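Local coordinates for putative branched-chain amino acid transport system substrate-binding protein (PDB 3TX6), which probably serves as the periplasmic solute-binding component of an ABC transporter for aromatic acids, and binds 3-(4-hydroxyphenyl)pyruvic acid, at residues 26-31 / 281-287. Where two conformers were deposited one is given. Numbering follows the deposited sequence.
Sequences PERNAL and SQFAAHS. With ENO (3-(4-hydroxy-phenyl)pyruvic acid), chain D.
In two-lobed periplasmic binding proteins, helices remote in sequence can meet beside the ligand cleft, and small residues let them approach closely. Here segment 26-31, on helix 21-29, packs on the first turns of helix 282-304, with CA atoms of E27 and A284 4.4 Å apart. S281, extended and p, is the N-cap: its OG accepts from A284 N (3.0 Å) and lies 3.5 Å from P26 CB. Q282 donates from NE2 to ENO O3 (3.0 Å). The E27 side chain (m, t) enters as a knob among F283, A284, H286 and S287, its CG 3.1 Å from F283 O; E27 OE1 is hydrogen-bonded to S77. The methyl CB of A284 meets P26 CB at 3.9 Å and A30 CB at 4.1 Å. H286 (m) shares a 2.6 Å hydrogen bond between its NE2 and ENO O3, at the phenol end of the ligand. One turn after A284, S287, in rotamer p, ties the helices together by donating from OG to E27 O at 2.8 Å.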
ATOM      1  N   PRO A  26       7.600   8.811   3.883  1.00 13.92           N
ATOM      2  CA  PRO A  26       8.549   7.789   3.468  1.00 12.87           C
ATOM      3  C   PRO A  26       8.567   7.462   1.974  1.00 13.89           C
ATOM      4  O   PRO A  26       9.605   7.089   1.410  1.00 13.83           O
ATOM      5  CB  PRO A  26       8.103   6.540   4.268  1.00 14.57           C
ATOM      6  CG  PRO A  26       7.387   7.110   5.460  1.00 17.35           C
ATOM      7  CD  PRO A  26       6.681   8.306   4.918  1.00 13.67           C
ATOM      8  N   GLU A  27       7.404   7.612   1.350  1.00 13.14           N
ATOM      9  CA  GLU A  27       7.319   7.440  -0.101  1.00 12.25           C
ATOM     10  C   GLU A  27       8.173   8.440  -0.847  1.00 13.25           C
ATOM     11  O   GLU A  27       8.887   8.077  -1.807  1.00 13.93           O
ATOM     12  CB  GLU A  27       5.852   7.494  -0.535  1.00 12.42           C
ATOM     13  CG  GLU A  27       5.140   6.238  -0.083  1.00 12.16           C
ATOM     14  CD  GLU A  27       3.625   6.191  -0.140  1.00 13.69           C
ATOM     15  OE1 GLU A  27       2.960   7.175  -0.447  1.00 14.84           O
ATOM     16  OE2 GLU A  27       3.122   5.082   0.188  1.00 16.34           O
ATOM     17  N   ARG A  28       8.104   9.703  -0.425  0.50 12.92           N
ATOM     18  CA  ARG A  28       8.926  10.749  -1.014  0.50 13.94           C
ATOM     19  C   ARG A  28      10.405  10.513  -0.691  0.50 14.36           C
ATOM     20  O   ARG A  28      11.258  10.615  -1.562  0.50 15.27           O
ATOM     21  CB  ARG A  28       8.481  12.114  -0.494  0.50 14.40           C
ATOM     22  CG  ARG A  28       9.423  13.248  -0.858  0.50 12.38           C
ATOM     23  CD  ARG A  28       8.723  14.609  -0.735  0.50 18.11           C
ATOM     24  NE  ARG A  28       9.614  15.711  -1.087  0.50 22.76           N
ATOM     25  CZ  ARG A  28      10.506  16.237  -0.250  0.50 27.80           C
ATOM     26  NH1 ARG A  28      11.295  17.231  -0.655  0.50 45.23           N
ATOM     27  NH2 ARG A  28      10.605  15.755   0.988  0.50 25.88           N
ATOM     28  N   ASN A  29      10.701  10.177   0.554  1.00 13.81           N
ATOM     29  CA  ASN A  29      12.094   9.979   0.952  1.00 14.16           C
ATOM     30  C   ASN A  29      12.743   8.791   0.221  1.00 14.39           C
ATOM     31  O   ASN A  29      13.937   8.792  -0.039  1.00 15.11           O
ATOM     32  CB  ASN A  29      12.231   9.807   2.454  1.00 13.99           C
ATOM     33  CG  ASN A  29      12.021  11.083   3.238  1.00 15.68           C
ATOM     34  OD1 ASN A  29      12.056  12.167   2.693  1.00 18.84           O
ATOM     35  ND2 ASN A  29      11.828  10.939   4.543  1.00 16.91           N
ATOM     36  N   ALA A  30      11.963   7.766  -0.121  1.00 15.22           N
ATOM     37  CA  ALA A  30      12.524   6.600  -0.738  1.00 14.67           C
ATOM     38  C   ALA A  30      13.074   6.949  -2.138  1.00 15.56           C
ATOM     39  O   ALA A  30      13.900   6.188  -2.686  1.00 16.55           O
ATOM     40  CB  ALA A  30      11.464   5.492  -0.857  1.00 16.93           C
ATOM     41  N   LEU A  31      12.596   8.053  -2.720  1.00 14.80           N
ATOM     42  CA  LEU A  31      13.033   8.456  -4.038  1.00 15.93           C
ATOM     43  C   LEU A  31      14.538   8.786  -4.090  1.00 14.92           C
ATOM     44  O   LEU A  31      15.152   8.793  -5.185  1.00 15.94           O
ATOM     45  CB  LEU A  31      12.239   9.669  -4.515  1.00 15.45           C
ATOM     46  CG  LEU A  31      10.706   9.476  -4.594  1.00 15.28           C
ATOM     47  CD1 LEU A  31      10.028  10.794  -4.921  1.00 18.03           C
ATOM     48  CD2 LEU A  31      10.359   8.392  -5.604  1.00 16.01           C
ATOM     49  N   SER A 281       9.436   0.930   6.326  1.00 15.33           N
ATOM     50  CA  SER A 281       7.977   0.958   6.248  1.00 15.05           C
ATOM     51  C   SER A 281       7.450   0.231   5.019  1.00 15.28           C
ATOM     52  O   SER A 281       8.096   0.138   3.982  1.00 16.55           O
ATOM     53  CB  SER A 281       7.417   2.382   6.301  1.00 16.76           C
ATOM     54  OG  SER A 281       7.809   3.126   5.166  1.00 16.11           O
ATOM     55  N   GLN A 282       6.217  -0.204   5.176  1.00 16.19           N
ATOM     56  CA  GLN A 282       5.332  -0.616   4.072  1.00 15.81           C
ATOM     57  C   GLN A 282       5.358   0.392   2.942  1.00 13.78           C
ATOM     58  O   GLN A 282       5.390   0.025   1.770  1.00 14.60           O
ATOM     59  CB  GLN A 282       3.908  -0.738   4.623  1.00 14.87           C
ATOM     60  CG  GLN A 282       2.802  -1.142   3.653  1.00 14.79           C
ATOM     61  CD  GLN A 282       2.806  -2.599   3.232  1.00 14.73           C
ATOM     62  OE1 GLN A 282       3.572  -3.423   3.763  1.00 16.53           O
ATOM     63  NE2 GLN A 282       1.936  -2.918   2.282  1.00 19.12           N
ATOM     64  N   PHE A 283       5.329   1.662   3.310  1.00 14.91           N
ATOM     65  CA  PHE A 283       5.028   2.759   2.364  1.00 13.30           C
ATOM     66  C   PHE A 283       6.238   3.174   1.527  1.00 12.27           C
ATOM     67  O   PHE A 283       6.156   3.293   0.289  1.00 14.18           O
ATOM     68  CB  PHE A 283       4.415   3.933   3.159  1.00 13.46           C
ATOM     69  CG  PHE A 283       3.348   3.441   4.083  1.00 14.10           C
ATOM     70  CD1 PHE A 283       2.216   2.883   3.563  1.00 17.10           C
ATOM     71  CD2 PHE A 283       3.514   3.453   5.475  1.00 16.14           C
ATOM     72  CE1 PHE A 283       1.273   2.308   4.384  1.00 16.84           C
ATOM     73  CE2 PHE A 283       2.548   2.898   6.311  1.00 18.21           C
ATOM     74  CZ  PHE A 283       1.413   2.320   5.760  1.00 18.37           C
ATOM     75  N   ALA A 284       7.397   3.327   2.188  1.00 13.90           N
ATOM     76  CA  ALA A 284       8.652   3.601   1.471  1.00 15.23           C
ATOM     77  C   ALA A 284       8.833   2.566   0.321  1.00 13.72           C
ATOM     78  O   ALA A 284       9.320   2.876  -0.752  1.00 14.50           O
ATOM     79  CB  ALA A 284       9.840   3.544   2.412  1.00 15.47           C
ATOM     80  N   ALA A 285       8.513   1.309   0.632  1.00 13.68           N
ATOM     81  CA  ALA A 285       8.687   0.214  -0.271  1.00 13.94           C
ATOM     82  C   ALA A 285       7.852   0.369  -1.530  1.00 13.45           C
ATOM     83  O   ALA A 285       8.275  -0.102  -2.589  1.00 13.74           O
ATOM     84  CB  ALA A 285       8.391  -1.095   0.454  1.00 16.04           C
ATOM     85  N   HIS A 286       6.674   0.976  -1.450  1.00 15.00           N
ATOM     86  CA  HIS A 286       5.848   1.095  -2.656  1.00 13.66           C
ATOM     87  C   HIS A 286       6.455   2.018  -3.682  1.00 14.14           C
ATOM     88  O   HIS A 286       6.432   1.681  -4.867  1.00 14.20           O
ATOM     89  CB  HIS A 286       4.413   1.490  -2.352  1.00 15.40           C
ATOM     90  CG  HIS A 286       3.682   0.529  -1.474  1.00 16.45           C
ATOM     91  ND1 HIS A 286       3.780  -0.835  -1.580  1.00 17.70           N
ATOM     92  CD2 HIS A 286       2.796   0.781  -0.432  1.00 16.84           C
ATOM     93  CE1 HIS A 286       2.969  -1.402  -0.643  1.00 17.38           C
ATOM     94  NE2 HIS A 286       2.380  -0.424   0.053  1.00 20.53           N
ATOM     95  N   SER A 287       6.968   3.185  -3.278  1.00 14.43           N
ATOM     96  CA  SER A 287       7.647   4.037  -4.249  1.00 15.99           C
ATOM     97  C   SER A 287       8.954   3.403  -4.757  1.00 14.74           C
ATOM     98  O   SER A 287       9.228   3.406  -5.956  1.00 14.70           O
ATOM     99  CB  SER A 287       7.856   5.485  -3.773  1.00 17.45           C
ATOM    100  OG  SER A 287       8.575   5.462  -2.639  1.00 19.57           O
TER
HETATM  101  O4  ENO D 386      -5.019   3.023   0.965  1.00 19.20           O
HETATM  102  C9  ENO D 386      -1.765   2.376   1.755  1.00 16.67           C
HETATM  103  C8  ENO D 386      -0.809   1.470   1.341  1.00 17.51           C
HETATM  104  C7  ENO D 386      -0.893   0.116   1.701  1.00 17.59           C
HETATM  105  C6  ENO D 386      -2.007  -0.311   2.397  1.00 16.77           C
HETATM  106  C5  ENO D 386      -2.969   0.594   2.837  1.00 18.95           C
HETATM  107  C4  ENO D 386      -2.867   1.956   2.506  1.00 16.72           C
HETATM  108  O3  ENO D 386       0.084  -0.756   1.236  1.00 25.70           O
HETATM  109  C3  ENO D 386      -3.860   2.956   3.029  1.00 20.31           C
HETATM  110  C2  ENO D 386      -4.984   3.368   2.158  1.00 19.53           C
HETATM  111  C1  ENO D 386      -5.962   4.287   2.723  1.00 19.53           C
HETATM  112  O2  ENO D 386      -6.883   4.683   1.979  1.00 18.36           O
HETATM  113  O1  ENO D 386      -5.881   4.664   3.930  1.00 20.01           O